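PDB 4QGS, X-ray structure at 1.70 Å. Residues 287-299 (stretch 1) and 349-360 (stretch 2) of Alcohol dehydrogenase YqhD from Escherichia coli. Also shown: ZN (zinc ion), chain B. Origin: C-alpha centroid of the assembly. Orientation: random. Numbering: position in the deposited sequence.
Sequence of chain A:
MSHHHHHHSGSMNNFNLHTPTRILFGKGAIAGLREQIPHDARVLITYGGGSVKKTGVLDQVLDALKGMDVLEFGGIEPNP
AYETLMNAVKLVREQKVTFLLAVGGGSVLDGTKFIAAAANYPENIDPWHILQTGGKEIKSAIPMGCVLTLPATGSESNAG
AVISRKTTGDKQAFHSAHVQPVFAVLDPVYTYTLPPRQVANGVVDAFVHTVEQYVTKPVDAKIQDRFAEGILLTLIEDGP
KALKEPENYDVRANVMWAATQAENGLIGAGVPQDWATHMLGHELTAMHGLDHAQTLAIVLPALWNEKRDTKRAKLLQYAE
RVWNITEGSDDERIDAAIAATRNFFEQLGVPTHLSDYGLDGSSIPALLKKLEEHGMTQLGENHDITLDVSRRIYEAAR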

# COMPACT_ATOMS: atom_id res chain seq x y z
N MET A 287 14.35 6.27 9.91
CA MET A 287 15.66 6.43 10.54
C MET A 287 16.81 5.74 9.81
O MET A 287 17.93 6.26 9.80
CB MET A 287 15.61 5.91 11.98
CG MET A 287 16.89 6.22 12.74
SD MET A 287 16.72 5.86 14.49
CE MET A 287 15.49 7.07 14.99
N HIS A 288 16.54 4.58 9.22
CA HIS A 288 17.61 3.75 8.66
C HIS A 288 17.46 3.51 7.16
O HIS A 288 18.33 2.89 6.56
CB HIS A 288 17.69 2.39 9.38
CG HIS A 288 17.98 2.51 10.85
ND1 HIS A 288 19.15 3.06 11.34
CD2 HIS A 288 17.27 2.13 11.94
CE1 HIS A 288 19.13 3.04 12.66
NE2 HIS A 288 18.01 2.47 13.05
N GLY A 289 16.37 3.99 6.55
CA GLY A 289 16.22 3.88 5.10
C GLY A 289 15.86 2.50 4.54
O GLY A 289 15.96 2.28 3.34
N LEU A 290 15.44 1.58 5.41
CA LEU A 290 15.05 0.26 4.96
C LEU A 290 13.80 0.34 4.09
O LEU A 290 12.99 1.24 4.28
CB LEU A 290 14.78 -0.67 6.15
CG LEU A 290 15.92 -0.92 7.16
CD1 LEU A 290 15.52 -2.04 8.11
CD2 LEU A 290 17.23 -1.25 6.49
N ASP A 291 13.67 -0.56 3.11
CA ASP A 291 12.44 -0.64 2.31
C ASP A 291 11.24 -0.83 3.23
O ASP A 291 11.36 -1.52 4.24
CB ASP A 291 12.47 -1.80 1.31
CG ASP A 291 13.52 -1.64 0.23
OD1 ASP A 291 14.07 -0.53 0.09
OD2 ASP A 291 13.77 -2.63 -0.49
N HIS A 292 10.10 -0.25 2.87
CA HIS A 292 8.85 -0.45 3.63
C HIS A 292 8.64 -1.91 4.01
O HIS A 292 8.47 -2.24 5.19
CB HIS A 292 7.66 0.06 2.81
CG HIS A 292 6.32 -0.14 3.46
ND1 HIS A 292 6.04 0.30 4.74
CD2 HIS A 292 5.18 -0.71 2.99
CE1 HIS A 292 4.78 -0.01 5.03
NE2 HIS A 292 4.24 -0.62 3.99
N ALA A 293 8.68 -2.79 3.02
CA ALA A 293 8.37 -4.20 3.26
C ALA A 293 9.41 -4.89 4.14
O ALA A 293 9.07 -5.81 4.89
CB ALA A 293 8.24 -4.95 1.94
N GLN A 294 10.67 -4.46 4.04
CA GLN A 294 11.71 -5.02 4.91
C GLN A 294 11.39 -4.72 6.37
O GLN A 294 11.55 -5.58 7.24
CB GLN A 294 13.10 -4.46 4.54
CG GLN A 294 13.57 -4.89 3.17
CD GLN A 294 14.81 -4.12 2.70
OE1 GLN A 294 15.13 -3.05 3.22
NE2 GLN A 294 15.50 -4.67 1.71
N THR A 295 10.92 -3.51 6.64
CA THR A 295 10.62 -3.16 8.03
C THR A 295 9.45 -4.00 8.55
O THR A 295 9.40 -4.33 9.74
CB THR A 295 10.29 -1.67 8.20
OG1 THR A 295 9.00 -1.38 7.64
CG2 THR A 295 11.38 -0.80 7.53
N LEU A 296 8.51 -4.34 7.67
CA LEU A 296 7.36 -5.16 8.08
C LEU A 296 7.78 -6.60 8.37
O LEU A 296 7.27 -7.23 9.31
CB LEU A 296 6.26 -5.14 7.01
CG LEU A 296 5.76 -3.77 6.56
CD1 LEU A 296 4.68 -3.91 5.45
CD2 LEU A 296 5.23 -2.93 7.71
N ALA A 297 8.67 -7.13 7.55
CA ALA A 297 9.13 -8.50 7.71
C ALA A 297 9.91 -8.65 9.01
O ALA A 297 9.87 -9.70 9.66
CB ALA A 297 10.00 -8.91 6.53
N ILE A 298 10.61 -7.59 9.40
CA ILE A 298 11.32 -7.59 10.67
C ILE A 298 10.35 -7.53 11.85
O ILE A 298 10.41 -8.35 12.77
CB ILE A 298 12.31 -6.39 10.77
CG1 ILE A 298 13.45 -6.52 9.75
CG2 ILE A 298 12.87 -6.26 12.19
CD1 ILE A 298 14.15 -5.22 9.50
N VAL A 299 9.44 -6.56 11.83
CA VAL A 299 8.60 -6.31 13.00
C VAL A 299 7.51 -7.37 13.21
O VAL A 299 7.27 -7.78 14.35
CB VAL A 299 7.95 -4.92 12.92
CG1 VAL A 299 6.92 -4.71 14.04
CG2 VAL A 299 9.06 -3.85 13.00
N GLY A 349 13.40 -13.59 -0.08
CA GLY A 349 14.58 -12.74 -0.12
C GLY A 349 14.47 -11.51 0.76
O GLY A 349 15.22 -10.54 0.58
N VAL A 350 13.56 -11.54 1.73
CA VAL A 350 13.34 -10.41 2.64
C VAL A 350 13.65 -10.82 4.09
O VAL A 350 12.80 -11.37 4.78
CB VAL A 350 11.88 -9.88 2.59
CG1 VAL A 350 11.79 -8.55 3.35
CG2 VAL A 350 11.42 -9.71 1.14
N PRO A 351 14.88 -10.55 4.54
CA PRO A 351 15.34 -10.94 5.88
C PRO A 351 14.52 -10.35 7.02
O PRO A 351 13.97 -9.25 6.89
CB PRO A 351 16.78 -10.41 5.93
CG PRO A 351 17.20 -10.34 4.52
CD PRO A 351 15.96 -9.97 3.74
N THR A 352 14.47 -11.05 8.14
CA THR A 352 13.54 -10.67 9.21
C THR A 352 14.17 -10.26 10.54
O THR A 352 13.47 -10.14 11.53
CB THR A 352 12.55 -11.81 9.48
OG1 THR A 352 13.27 -12.96 9.94
CG2 THR A 352 11.77 -12.17 8.21
N HIS A 353 15.48 -10.03 10.59
CA HIS A 353 16.12 -9.53 11.80
C HIS A 353 16.90 -8.24 11.52
O HIS A 353 17.45 -8.08 10.42
CB HIS A 353 17.05 -10.58 12.42
CG HIS A 353 16.35 -11.83 12.87
ND1 HIS A 353 16.24 -12.95 12.07
CD2 HIS A 353 15.72 -12.13 14.03
CE1 HIS A 353 15.57 -13.89 12.72
NE2 HIS A 353 15.25 -13.42 13.91
N LEU A 354 16.95 -7.34 12.50
CA LEU A 354 17.69 -6.09 12.36
C LEU A 354 19.14 -6.37 11.98
O LEU A 354 19.71 -5.69 11.14
CB LEU A 354 17.63 -5.25 13.64
CG LEU A 354 16.25 -4.67 13.95
CD1 LEU A 354 16.22 -4.07 15.36
CD2 LEU A 354 15.90 -3.62 12.92
N SER A 355 19.72 -7.41 12.58
CA SER A 355 21.12 -7.72 12.32
C SER A 355 21.40 -8.08 10.85
O SER A 355 22.51 -7.87 10.36
CB SER A 355 21.59 -8.85 13.23
OG SER A 355 20.88 -10.04 12.98
N ASP A 356 20.40 -8.60 10.14
CA ASP A 356 20.54 -8.90 8.71
C ASP A 356 20.79 -7.64 7.88
O ASP A 356 21.28 -7.73 6.75
CB ASP A 356 19.29 -9.60 8.17
CG ASP A 356 19.03 -10.93 8.82
OD1 ASP A 356 20.00 -11.69 9.04
OD2 ASP A 356 17.86 -11.22 9.12
N TYR A 357 20.43 -6.49 8.43
CA TYR A 357 20.58 -5.21 7.76
C TYR A 357 21.69 -4.35 8.36
O TYR A 357 21.82 -3.17 8.05
CB TYR A 357 19.26 -4.44 7.79
CG TYR A 357 18.12 -5.19 7.13
CD1 TYR A 357 17.81 -5.01 5.79
CD2 TYR A 357 17.35 -6.09 7.86
CE1 TYR A 357 16.76 -5.70 5.18
CE2 TYR A 357 16.31 -6.79 7.27
CZ TYR A 357 16.01 -6.59 5.92
OH TYR A 357 14.97 -7.28 5.33
N GLY A 358 22.50 -4.97 9.21
CA GLY A 358 23.62 -4.28 9.83
C GLY A 358 23.27 -3.40 11.02
O GLY A 358 24.06 -2.57 11.45
N LEU A 359 22.06 -3.58 11.56
CA LEU A 359 21.57 -2.79 12.67
C LEU A 359 21.65 -3.63 13.93
O LEU A 359 21.04 -4.70 13.99
CB LEU A 359 20.13 -2.33 12.41
CG LEU A 359 19.97 -1.49 11.14
CD1 LEU A 359 18.51 -1.32 10.78
CD2 LEU A 359 20.65 -0.13 11.32
N ASP A 360 22.38 -3.16 14.94
CA ASP A 360 22.60 -3.96 16.14
C ASP A 360 21.60 -3.70 17.26
O ASP A 360 21.70 -4.32 18.32
CB ASP A 360 24.03 -3.75 16.68
CG ASP A 360 24.30 -2.31 17.13
OD1 ASP A 360 23.41 -1.45 17.06
OD2 ASP A 360 25.44 -2.04 17.58
ZN ZN B . 2.24 -1.18 3.71
O HOH W 1 15.13 -7.60 0.61
O HOH W 2 12.15 -10.16 13.96
O HOH W 3 1.60 0.81 3.88
O HOH W 4 2.13 -0.41 1.70

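Stretch 1 runs from the end of one helix, through a short turn, into a second helix that starts at His292; stretch 2 is mostly loop, with a 3-10 segment at 354-356. The partners run in opposite order at first, His288 beside Leu359, Leu290 beside Tyr357 and Gln294 beside Val350, but the order turns back at the end, where Ile298 lies beside Thr352. CA of His288 lies 8.6 Å from CA of Leu359, and the gap narrows to 4.1 Å between CA of Ile298 and CA of Thr352. No direct hydrogen bond joins them; across the 555 Å² they bury together lie apolar contacts, one CH-pi contact, one CA-H...O contact and two bridging waters.

At the wide end, His288 offers a ring face to Leu359, whose CD2 sits 3.7 Å from the ring centroid and 17° off the normal, a CH-pi contact. Gly289 follows with positive phi, a conformation that favours glycine, and turns the chain out of the first helix. Leu290 then points toward stretch 2, where its CD1 meets Leu359 CD1 at 4.1 Å and also lies over one face of the Tyr357 ring; its CD2 is 3.9 Å from Tyr357 CD1.

Asp291 holds the N-cap position but makes no capping bond with its side chain. Asp291 N instead donates to Gln294 OE1 (2.9 Å), tying the Gln294 side chain back to the start of the helix. His292 faces a different task: its NE2 binds the zinc ion at 2.1 Å, far from stretch 2.

Gln294 works through both its carbon and its polar atoms. Gln294 CB approaches Tyr357 OH at 3.5 Å, Gln294 CG packs 4.1 Å from Val350 CG1, and Gln294 NE2 donates to water 1 (3.2 Å), which in turn donates to Gly349 O (2.9 Å). Tyr357 OH itself donates to Pro351 O (2.7 Å), a bond within stretch 2 that links the tyrosine to the loop passing the helix.

Thr295 and Leu296 point away, leaving the next turn to Ala297. Its CB points toward stretch 2 and packs against Val350, with Ala297 CB 3.7 Å from Val350 CG1. Ala297 O lies 3.4 Å from Thr352 CB and, buried there, has no hydrogen-bond partner.

Ile298, with 87 Å² covered, contributes more than any other residue. Ile298 CD1 reaches Tyr357 CE2 at 3.5 Å, approaching the ring obliquely, while Ile298 CG2 meets Leu354 CD2 at 4.1 Å. The backbones are closest here: Ile298 CA points its hydrogen at Thr352 O (CA to O 3.4 Å, 160° at the hydrogen), and water 2 donates to both Ile298 O and Thr352 O, each 2.8 Å from the water oxygen. Val299 points away from the contact.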